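Local coordinates for uncharacterized protein (Leishmania infantum, PDB 4TYZ) that is of unsettled function but may bind and transfer sterols, this chain being its C-terminal GRAM domain, which has a PH-like fold, at residues A14-L19 and F38-W43; R7-D12 and C45-L50; S21-W26 and N92-D97; E61-I66 and H83-I88. All coordinates share one frame; numbering follows the deposited sequence.

Contact 1. Residues A14-L19 and F38-W43; sequences AGETLL and FITPHW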
# COMPACT_ATOMS: atom_id res chain seq x y z
N ALA A 14 -12.24 7.41 9.06
CA ALA A 14 -12.27 7.36 10.52
C ALA A 14 -13.10 6.20 11.08
O ALA A 14 -12.93 5.83 12.25
CB ALA A 14 -12.78 8.69 11.09
N GLY A 15 -13.97 5.63 10.27
CA GLY A 15 -14.73 4.46 10.69
C GLY A 15 -14.10 3.14 10.31
O GLY A 15 -14.61 2.07 10.67
N GLU A 16 -13.01 3.20 9.56
CA GLU A 16 -12.32 1.99 9.12
C GLU A 16 -11.39 1.45 10.20
O GLU A 16 -10.60 2.20 10.76
CB GLU A 16 -11.50 2.27 7.87
CG GLU A 16 -12.33 2.54 6.63
CD GLU A 16 -12.98 1.27 6.10
OE1 GLU A 16 -12.24 0.36 5.67
OE2 GLU A 16 -14.22 1.19 6.14
N THR A 17 -11.48 0.16 10.49
CA THR A 17 -10.48 -0.44 11.36
C THR A 17 -9.17 -0.63 10.61
O THR A 17 -9.15 -0.88 9.40
CB THR A 17 -10.94 -1.80 11.90
OG1 THR A 17 -11.39 -2.60 10.81
CG2 THR A 17 -12.07 -1.61 12.90
N LEU A 18 -8.07 -0.48 11.34
CA LEU A 18 -6.76 -0.69 10.75
C LEU A 18 -6.40 -2.15 10.99
O LEU A 18 -6.11 -2.57 12.12
CB LEU A 18 -5.72 0.25 11.37
CG LEU A 18 -4.34 0.19 10.71
CD1 LEU A 18 -4.44 0.52 9.23
CD2 LEU A 18 -3.36 1.15 11.40
N LEU A 19 -6.45 -2.95 9.92
CA LEU A 19 -6.24 -4.39 10.04
C LEU A 19 -4.77 -4.74 10.09
O LEU A 19 -4.37 -5.66 10.80
CB LEU A 19 -6.90 -5.13 8.88
CG LEU A 19 -8.40 -4.95 8.75
CD1 LEU A 19 -8.91 -5.67 7.51
CD2 LEU A 19 -9.10 -5.47 10.00
N PHE A 38 -1.21 0.88 4.60
CA PHE A 38 -2.29 0.56 5.55
C PHE A 38 -3.35 -0.30 4.88
O PHE A 38 -3.80 -0.00 3.78
CB PHE A 38 -2.96 1.83 6.07
CG PHE A 38 -2.02 2.81 6.71
CD1 PHE A 38 -1.71 2.70 8.05
CD2 PHE A 38 -1.48 3.85 5.98
CE1 PHE A 38 -0.87 3.63 8.66
CE2 PHE A 38 -0.63 4.77 6.57
CZ PHE A 38 -0.33 4.66 7.91
N ILE A 39 -3.78 -1.35 5.58
CA ILE A 39 -4.83 -2.22 5.09
C ILE A 39 -6.04 -2.11 6.01
O ILE A 39 -5.94 -2.32 7.22
CB ILE A 39 -4.33 -3.66 5.01
CG1 ILE A 39 -3.22 -3.74 3.94
CG2 ILE A 39 -5.47 -4.62 4.70
CD1 ILE A 39 -2.45 -5.00 3.97
N THR A 40 -7.17 -1.71 5.43
CA THR A 40 -8.42 -1.63 6.17
C THR A 40 -9.42 -2.54 5.45
O THR A 40 -9.10 -3.13 4.42
CB THR A 40 -8.94 -0.16 6.27
OG1 THR A 40 -9.62 0.21 5.06
CG2 THR A 40 -7.79 0.80 6.53
N PRO A 41 -10.63 -2.69 6.01
CA PRO A 41 -11.53 -3.61 5.31
C PRO A 41 -11.91 -3.17 3.89
O PRO A 41 -12.14 -4.03 3.04
CB PRO A 41 -12.77 -3.64 6.23
CG PRO A 41 -12.22 -3.34 7.60
CD PRO A 41 -11.13 -2.32 7.35
N HIS A 42 -11.95 -1.87 3.62
CA HIS A 42 -12.38 -1.38 2.31
C HIS A 42 -11.30 -0.66 1.51
O HIS A 42 -11.49 -0.42 0.31
CB HIS A 42 -13.58 -0.44 2.46
CG HIS A 42 -14.79 -1.12 3.01
ND1 HIS A 42 -15.27 -0.87 4.28
CD2 HIS A 42 -15.62 -2.04 2.46
CE1 HIS A 42 -16.34 -1.62 4.49
NE2 HIS A 42 -16.57 -2.34 3.41
N TRP A 43 -10.18 -0.33 2.15
CA TRP A 43 -9.18 0.55 1.54
C TRP A 43 -7.75 0.08 1.67
O TRP A 43 -7.33 -0.51 2.66
CB TRP A 43 -9.26 1.97 2.16
CG TRP A 43 -10.58 2.62 1.93
CD1 TRP A 43 -11.72 2.45 2.67
CD2 TRP A 43 -10.92 3.52 0.86
NE1 TRP A 43 -12.75 3.19 2.13
CE2 TRP A 43 -12.29 3.85 1.02
CE3 TRP A 43 -10.21 4.08 -0.20
CZ2 TRP A 43 -12.95 4.73 0.16
CZ3 TRP A 43 -10.87 4.94 -1.07
CH2 TRP A 43 -12.23 5.26 -0.89
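E16 reaches out of the loop 14-19 and sets its carboxylate against the turn formed by T40, P41 and H42. Its CB lies against T40, 3.9 Å from T40 CB. E16 CG, anti to the carbonyl carbon (chi1 -69°), comes to 4.0 Å from W43 CD1, and the bend at chi2 (-73°) turns CD toward H42 and T40; the E16 and T40 side chains cross at about a right angle. Two donors grip OE1. T40 OG1 donates to the anti lone pair of E16 OE1 at 2.7 Å, and H42 N approaches E16 OE1 from the syn side at 3.0 Å, somewhat out of the carboxylate plane. OE2 takes the imidazole: H42 ND1 donates to E16 OE2 over 3.0 Å in a nearly straight bond (173°) lying close to the ring plane. With both oxygens held, the carboxylate has little freedom to rotate, and its charge is probably offset by the three donors. T40 OG1 also accepts a weak bond from W43 N, which ties the turn together. Further along, L19 N donates to I39 O at 2.8 Å, and L18 CD1 meets F38 CD1 at the ring edge, 3.7 Å away. The loop joins helix 2-9 to strand 20-28 while lying across the turn between strands 31-39 and 43-48; helix 2-9 packs on F38 and T40, and helix 96-107 on I39 and L19.

Contact 2. Residues R7-D12 and C45-L50; sequences RKSFPD and CFQSTL. With EDO (1,2-ethanediol), chain C.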
# COMPACT_ATOMS: atom_id res chain seq x y z
N ARG A 7 -4.83 7.97 11.25
CA ARG A 7 -5.97 8.78 11.62
C ARG A 7 -5.78 10.25 11.26
O ARG A 7 -6.75 10.95 10.99
CB ARG A 7 -6.28 8.64 13.11
CG ARG A 7 -6.60 7.21 13.53
CD ARG A 7 -7.79 6.67 12.75
NE ARG A 7 -8.05 5.27 13.09
CZ ARG A 7 -8.82 4.45 12.38
NH1 ARG A 7 -9.42 4.88 11.27
NH2 ARG A 7 -9.00 3.20 12.79
N LYS A 8 -4.54 10.71 11.27
CA LYS A 8 -4.24 12.06 10.82
C LYS A 8 -4.39 12.17 9.29
O LYS A 8 -4.90 13.18 8.78
CB LYS A 8 -2.83 12.47 11.24
CG LYS A 8 -2.46 13.90 10.87
CD LYS A 8 -1.22 14.37 11.62
CE LYS A 8 -0.02 13.50 11.30
NZ LYS A 8 0.41 13.65 9.88
N SER A 9 -3.95 11.15 8.57
CA SER A 9 -3.83 11.24 7.12
C SER A 9 -5.12 10.97 6.36
O SER A 9 -5.30 11.47 5.25
CB SER A 9 -2.75 10.27 6.63
OG SER A 9 -1.48 10.68 7.12
N PHE A 10 -6.00 10.18 6.96
CA PHE A 10 -7.18 9.71 6.25
C PHE A 10 -8.44 9.89 7.10
O PHE A 10 -9.07 8.90 7.49
CB PHE A 10 -7.03 8.24 5.85
CG PHE A 10 -5.81 7.97 5.01
CD1 PHE A 10 -5.82 8.26 3.65
CD2 PHE A 10 -4.64 7.48 5.59
CE1 PHE A 10 -4.67 8.04 2.87
CE2 PHE A 10 -3.51 7.27 4.81
CZ PHE A 10 -3.53 7.54 3.45
N PRO A 11 -8.81 11.14 7.41
CA PRO A 11 -9.96 11.36 8.29
C PRO A 11 -11.27 10.89 7.66
O PRO A 11 -12.21 10.62 8.40
CB PRO A 11 -9.96 12.88 8.51
CG PRO A 11 -9.21 13.44 7.38
CD PRO A 11 -8.18 12.41 6.99
N ASP A 12 -11.32 10.75 6.33
CA ASP A 12 -12.51 10.22 5.69
C ASP A 12 -12.69 8.74 6.03
O ASP A 12 -13.80 8.20 5.89
CB ASP A 12 -12.45 10.41 4.17
CG ASP A 12 -11.15 9.91 3.56
OD1 ASP A 12 -10.08 10.21 4.13
OD2 ASP A 12 -11.20 9.25 2.51
N CYS A 45 -4.22 1.96 1.59
CA CYS A 45 -3.72 3.33 1.74
C CYS A 45 -2.22 3.37 1.93
O CYS A 45 -1.62 2.43 2.43
CB CYS A 45 -4.37 4.03 2.94
SG CYS A 45 -6.16 3.91 2.97
N PHE A 46 -1.63 4.49 1.54
CA PHE A 46 -0.21 4.72 1.78
C PHE A 46 -0.00 6.14 2.24
O PHE A 46 -0.58 7.06 1.67
CB PHE A 46 0.61 4.45 0.51
CG PHE A 46 2.07 4.76 0.67
CD1 PHE A 46 2.95 3.77 1.09
CD2 PHE A 46 2.56 6.03 0.43
CE1 PHE A 46 4.31 4.05 1.26
CE2 PHE A 46 3.91 6.33 0.61
CZ PHE A 46 4.79 5.34 1.01
N GLN A 47 0.82 6.32 3.27
CA GLN A 47 1.27 7.65 3.69
C GLN A 47 2.79 7.70 3.77
O GLN A 47 3.40 6.85 4.40
CB GLN A 47 0.66 8.04 5.04
CG GLN A 47 1.21 9.35 5.64
CD GLN A 47 0.91 10.55 4.77
OE1 GLN A 47 -0.25 10.83 4.46
NE2 GLN A 47 1.96 11.28 4.38
N SER A 48 3.39 8.71 3.13
CA SER A 48 4.82 8.94 3.24
C SER A 48 5.20 9.34 4.67
O SER A 48 4.49 10.11 5.32
CB SER A 48 5.26 10.05 2.27
OG SER A 48 4.95 9.71 0.94
N THR A 49 6.31 8.80 5.14
CA THR A 49 6.79 9.07 6.48
C THR A 49 7.18 10.53 6.65
O THR A 49 6.86 11.16 7.66
CB THR A 49 8.01 8.20 6.82
OG1 THR A 49 7.64 6.83 6.74
CG2 THR A 49 8.53 8.51 8.22
N LEU A 50 7.89 11.06 5.66
CA LEU A 50 8.47 12.39 5.82
C LEU A 50 8.05 13.36 4.73
O LEU A 50 8.72 14.37 4.49
CB LEU A 50 9.99 12.29 5.87
CG LEU A 50 10.59 11.48 7.02
CD1 LEU A 50 12.11 11.43 6.88
CD2 LEU A 50 10.19 12.05 8.37
C1 EDO C . -17.12 9.46 5.49
O1 EDO C . -16.29 8.88 6.51
C2 EDO C . -17.57 10.84 5.94
O2 EDO C . -16.41 11.68 6.07
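S9 OG sits between two acceptors, Q47 OE1 at 2.9 Å across the contact and the backbone oxygen of V5 one helical turn back. The hydroxyl has one proton for two acceptors within reach. Q47 CG, anti to the backbone N (chi1 173°), comes to 3.3 Å from S9 OG, and the bend at chi2 (62°) turns CD and its oxygen toward the hydroxyl. At the other end of the same amide Q47 NE2 donates to S48 O at 2.9 Å, nearly in the amide plane and on a carbonyl lone pair; this bond helps fix which way the amide is flipped. Next to this polar pair lies an apolar one. C45 covers one face of the F10 ring, with its CB displaced toward the rim, 3.6 Å from F10 CZ, while C45 SG stands 4.3 Å from the ring centroid and only 7° off the normal, a cysteine sulfur-aromatic contact. F46 O comes up to the ring edge, 3.5 Å from F10 CZ. F10, just past the end of helix 2-9, also meets F6 and F38. The arrangement is helix-on-sheet packing, in which an N-terminal helix and its exit residue lie against strand 43-48 of the antiparallel PH-like sheet.

Contact 3. Residues S21-W26 and N92-D97; sequences SFNCAW and NFLQRD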
# COMPACT_ATOMS: atom_id res chain seq x y z
N SER A 21 -0.50 -3.09 8.83
CA SER A 21 0.31 -2.05 8.23
C SER A 21 1.71 -2.57 7.97
O SER A 21 2.18 -3.48 8.66
CB SER A 21 0.36 -0.80 9.10
OG SER A 21 0.98 -1.10 10.35
N PHE A 22 2.37 -1.97 6.99
CA PHE A 22 3.66 -2.45 6.50
C PHE A 22 4.57 -1.31 6.09
O PHE A 22 4.13 -0.34 5.47
CB PHE A 22 3.45 -3.39 5.31
CG PHE A 22 2.72 -4.65 5.67
CD1 PHE A 22 3.41 -5.74 6.17
CD2 PHE A 22 1.34 -4.74 5.52
CE1 PHE A 22 2.74 -6.90 6.53
CE2 PHE A 22 0.67 -5.90 5.88
CZ PHE A 22 1.37 -6.97 6.38
N ASN A 23 5.84 -1.43 6.43
CA ASN A 23 6.85 -0.52 5.91
C ASN A 23 7.11 -0.82 4.44
O ASN A 23 7.30 -1.98 4.06
CB ASN A 23 8.14 -0.65 6.69
CG ASN A 23 7.98 -0.28 8.14
OD1 ASN A 23 7.93 -1.15 9.02
ND2 ASN A 23 7.87 1.01 8.41
N CYS A 24 7.13 0.23 3.62
CA CYS A 24 7.46 0.09 2.21
C CYS A 24 7.70 1.48 1.63
O CYS A 24 7.65 2.47 2.35
CB CYS A 24 6.37 -0.64 1.42
SG CYS A 24 4.78 0.25 1.40
N ALA A 25 7.96 1.54 0.34
CA ALA A 25 8.13 2.82 -0.31
C ALA A 25 7.26 2.86 -1.54
O ALA A 25 7.05 1.86 -2.21
CB ALA A 25 9.59 3.06 -0.67
N TRP A 26 6.75 4.05 -1.81
CA TRP A 26 5.98 4.30 -3.01
C TRP A 26 6.95 4.84 -4.06
O TRP A 26 7.69 5.79 -3.79
CB TRP A 26 4.86 5.29 -2.69
CG TRP A 26 3.92 5.62 -3.78
CD1 TRP A 26 3.78 5.00 -4.99
CD2 TRP A 26 2.98 6.70 -3.78
NE1 TRP A 26 2.80 5.61 -5.73
CE2 TRP A 26 2.30 6.66 -5.01
CE3 TRP A 26 2.65 7.69 -2.84
CZ2 TRP A 26 1.29 7.58 -5.33
CZ3 TRP A 26 1.66 8.60 -3.16
CH2 TRP A 26 0.99 8.53 -4.39
N ASN A 92 10.57 -1.91 -1.59
CA ASN A 92 11.31 -1.89 -0.33
C ASN A 92 10.51 -2.44 0.84
O ASN A 92 10.61 -1.95 1.97
CB ASN A 92 11.78 -0.46 -0.02
CG ASN A 92 12.85 -0.40 1.06
OD1 ASN A 92 13.78 -1.22 1.08
ND2 ASN A 92 12.74 0.57 1.95
N PHE A 93 9.70 -3.47 0.58
CA PHE A 93 8.98 -4.12 1.68
C PHE A 93 9.96 -4.86 2.58
O PHE A 93 10.87 -5.52 2.08
CB PHE A 93 7.94 -5.11 1.16
CG PHE A 93 6.67 -4.47 0.70
CD1 PHE A 93 5.64 -4.24 1.59
CD2 PHE A 93 6.50 -4.12 -0.63
CE1 PHE A 93 4.46 -3.65 1.16
CE2 PHE A 93 5.33 -3.54 -1.07
CZ PHE A 93 4.31 -3.31 -0.17
N LEU A 94 9.76 -4.79 3.89
CA LEU A 94 10.48 -5.65 4.82
C LEU A 94 9.79 -7.01 4.94
O LEU A 94 10.44 -8.03 5.17
CB LEU A 94 10.57 -5.00 6.20
CG LEU A 94 11.27 -3.64 6.23
CD1 LEU A 94 11.30 -3.10 7.65
CD2 LEU A 94 12.67 -3.74 5.65
N GLN A 95 8.47 -7.01 4.76
CA GLN A 95 7.68 -8.23 4.88
C GLN A 95 6.73 -8.35 3.69
O GLN A 95 5.52 -8.30 3.85
CB GLN A 95 6.88 -8.24 6.18
CG GLN A 95 7.72 -8.07 7.44
CD GLN A 95 8.60 -9.27 7.74
OE1 GLN A 95 9.55 -9.18 8.52
NE2 GLN A 95 8.28 -10.41 7.13
N ARG A 96 7.30 -8.50 2.49
CA ARG A 96 6.47 -8.46 1.29
C ARG A 96 5.46 -9.59 1.21
O ARG A 96 4.32 -9.37 0.83
CB ARG A 96 7.32 -8.48 0.02
CG ARG A 96 6.44 -8.26 -1.20
CD ARG A 96 7.20 -8.26 -2.48
NE ARG A 96 7.82 -9.56 -2.73
CZ ARG A 96 8.12 -10.01 -3.94
NH1 ARG A 96 7.86 -9.26 -5.01
NH2 ARG A 96 8.68 -11.20 -4.08
N ASP A 97 5.89 -10.80 1.55
CA ASP A 97 4.98 -11.94 1.50
C ASP A 97 3.79 -11.71 2.42
O ASP A 97 2.64 -11.96 2.04
CB ASP A 97 5.71 -13.23 1.87
CG ASP A 97 6.66 -13.69 0.80
OD1 ASP A 97 6.50 -13.25 -0.36
OD2 ASP A 97 7.56 -14.50 1.11
O HOH W 1 6.94 -4.52 5.01
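F93 CG is set anti to its carbonyl carbon (chi1 -80°), which directs the phenyl ring to C24, while C24 SG, placed between its backbone N and carbonyl carbon (chi1 63°), comes near the same ring. C24 CB stands over the centre of the F93 ring, 3.6 Å from the centroid and 11° off the normal, a close CH-pi contact. C24 SG follows at 4.3 Å from the same centroid but obliquely, so that CB, not SG, stands over the face. F22 CB reaches the edge of that ring, 4.3 Å from F93 CE1. Lighter contacts flank it: N23 CB touches L94 CD1 at 4.1 Å, and A25 CB meets N92 CB at 4.2 Å, while the amide of N92 turns to Q34. The two backbones run in nearly opposite directions, yet no direct hydrogen bond joins them. A water takes that role, donating to N23 O at 2.7 Å and accepting from Q95 N at 2.9 Å, so it links the two backbones where they diverge. Q95 occupies the N-cap position of helix 96-107. The contact therefore fastens the connection between strand 87-91 and the C-terminal helix to strand 20-28; F22 also touches A99 and A102 of that helix, and F93 touches A99 and I78 of strand 78-82.

Contact 4. Residues E61-I66 and H83-I88; sequences EIKDII and HLNDTI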
# COMPACT_ATOMS: atom_id res chain seq x y z
N GLU A 61 -11.78 -0.73 -6.60
CA GLU A 61 -11.12 0.04 -7.65
C GLU A 61 -9.87 -0.67 -8.18
O GLU A 61 -9.24 -0.21 -9.13
CB GLU A 61 -10.73 1.43 -7.13
CG GLU A 61 -11.94 2.29 -6.76
CD GLU A 61 -11.57 3.68 -6.27
OE1 GLU A 61 -12.08 4.67 -6.84
OE2 GLU A 61 -10.79 3.80 -5.29
N ILE A 62 -9.51 -1.78 -7.54
CA ILE A 62 -8.27 -2.49 -7.87
C ILE A 62 -8.56 -3.64 -8.83
O ILE A 62 -9.38 -4.51 -8.54
CB ILE A 62 -7.58 -3.03 -6.60
CG1 ILE A 62 -7.09 -1.85 -5.75
CG2 ILE A 62 -6.41 -3.96 -6.97
CD1 ILE A 62 -6.50 -2.27 -4.42
N LYS A 63 -7.89 -3.62 -9.97
CA LYS A 63 -8.09 -4.64 -11.00
C LYS A 63 -7.19 -5.86 -10.80
O LYS A 63 -7.59 -7.00 -11.07
CB LYS A 63 -7.84 -4.02 -12.39
CG LYS A 63 -7.94 -5.00 -13.56
CD LYS A 63 -7.66 -4.28 -14.87
CE LYS A 63 -7.94 -5.17 -16.07
NZ LYS A 63 -7.83 -4.42 -17.35
N ASP A 64 -5.97 -5.62 -10.33
CA ASP A 64 -5.00 -6.71 -10.17
C ASP A 64 -3.92 -6.29 -9.20
O ASP A 64 -3.67 -5.11 -9.01
CB ASP A 64 -4.38 -7.10 -11.53
CG ASP A 64 -3.78 -8.50 -11.53
OD1 ASP A 64 -3.97 -9.24 -10.53
OD2 ASP A 64 -3.15 -8.87 -12.55
N ILE A 65 -3.31 -7.28 -8.56
CA ILE A 65 -2.21 -7.06 -7.62
C ILE A 65 -1.16 -8.11 -7.94
O ILE A 65 -1.44 -9.31 -7.91
CB ILE A 65 -2.66 -7.18 -6.15
CG1 ILE A 65 -3.79 -6.20 -5.86
CG2 ILE A 65 -1.48 -6.94 -5.20
CD1 ILE A 65 -4.31 -6.25 -4.43
N ILE A 66 0.05 -7.65 -8.28
CA ILE A 66 1.13 -8.54 -8.72
C ILE A 66 2.30 -8.51 -7.75
O ILE A 66 2.72 -7.43 -7.32
CB ILE A 66 1.63 -8.12 -10.11
CG1 ILE A 66 0.50 -8.26 -11.13
CG2 ILE A 66 2.84 -8.93 -10.51
CD1 ILE A 66 0.87 -7.76 -12.51
N HIS A 83 -8.67 -0.17 -12.03
CA HIS A 83 -9.62 -0.35 -13.11
C HIS A 83 -9.56 0.80 -14.10
O HIS A 83 -10.05 0.68 -15.23
CB HIS A 83 -11.04 -0.51 -12.56
CG HIS A 83 -11.32 -1.87 -12.01
ND1 HIS A 83 -11.27 -3.01 -12.79
CD2 HIS A 83 -11.63 -2.28 -10.76
CE1 HIS A 83 -11.54 -4.06 -12.04
NE2 HIS A 83 -11.76 -3.65 -10.80
N LEU A 84 -8.96 1.91 -13.69
CA LEU A 84 -8.77 3.05 -14.58
C LEU A 84 -7.42 2.96 -15.27
O LEU A 84 -6.93 3.94 -15.83
CB LEU A 84 -8.89 4.36 -13.80
CG LEU A 84 -10.28 4.69 -13.26
CD1 LEU A 84 -10.28 6.00 -12.48
CD2 LEU A 84 -11.29 4.75 -14.40
N ASN A 85 -6.83 1.77 -15.22
CA ASN A 85 -5.53 1.47 -15.82
C ASN A 85 -4.36 2.31 -15.30
O ASN A 85 -3.43 2.61 -16.04
CB ASN A 85 -5.60 1.61 -17.34
CG ASN A 85 -6.48 0.54 -17.96
OD1 ASN A 85 -6.14 -0.64 -17.94
ND2 ASN A 85 -7.61 0.95 -18.53
N ASP A 86 -4.41 2.68 -14.02
CA ASP A 86 -3.24 3.26 -13.37
C ASP A 86 -2.44 2.12 -12.74
O ASP A 86 -3.00 1.07 -12.42
CB ASP A 86 -3.65 4.29 -12.31
CG ASP A 86 -4.24 5.55 -12.92
OD1 ASP A 86 -3.74 6.00 -13.97
OD2 ASP A 86 -5.22 6.08 -12.34
N THR A 87 -1.14 2.31 -12.60
CA THR A 87 -0.33 1.33 -11.88
C THR A 87 0.40 1.99 -10.72
O THR A 87 1.06 3.01 -10.90
CB THR A 87 0.68 0.64 -12.80
OG1 THR A 87 -0.02 -0.07 -13.83
CG2 THR A 87 1.51 -0.35 -12.01
N ILE A 88 0.24 1.42 -9.53
CA ILE A 88 0.91 1.90 -8.33
C ILE A 88 2.04 0.95 -7.99
O ILE A 88 1.81 -0.26 -7.89
CB ILE A 88 -0.05 2.00 -7.13
CG1 ILE A 88 -1.22 2.90 -7.47
CG2 ILE A 88 0.71 2.44 -5.88
CD1 ILE A 88 -2.38 2.78 -6.48
O HOH W 2 -9.97 2.29 -10.60
O HOH W 3 -9.36 -2.06 -16.98
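K63 lays the start of its side chain over one face of the H83 ring: K63 CB is 3.6 Å from H83 ND1 and 24° off the ring normal as seen from the centroid, a CH-pi contact. CG is anti to the backbone N (chi1 177°), and from there the chain runs out fully extended past the imidazole. At its end K63 NZ donates to a water at 2.8 Å, which in turn gives a weak bond to H83 O; N85 OD1 is farther off, 4.2 Å from K63 NZ. The backbones are also joined directly. H83 N donates to E61 O at 3.0 Å (158°), and a second water donates to E61 O, also at 3.0 Å, while accepting weakly from L84 N. E61 O thus accepts from the H83 backbone N-H and from a water. H83 NE2 approaches I62 O, but at a poor angle; that carbonyl is bonded instead by the indole NH of W107 from helix 96-107. Beyond K63, D64 OD1 takes I65 N at 2.9 Å from above the carboxylate plane. K63 and D64 both face K81 of strand 78-82, so this end of the edge strand contains a classic beta bulge, set beside the turn that joins strands 78-82 and 87-91 at the rim of the antiparallel sheet.

From the N terminus, the end of helix 2-9 opens contact 2, the loop after it opens contact 1, and strand 20-28 opens contact 3. Contact 1 closes first, at the turn after strand 31-39, and contact 2 soon after, on strand 43-48, so contact 1 lies wholly within its span. Contact 3 crosses both, since it closes only at 92-97. Contact 4 opens and closes inside that long interval, on the other side of the chain's centre from contact 3. Contacts 1 and 2 thus bind the N-terminal helix and loop to the sheet, contact 3 ties the middle of the sheet to the loop leading into the C-terminal helix, and contact 4 fastens its far edge.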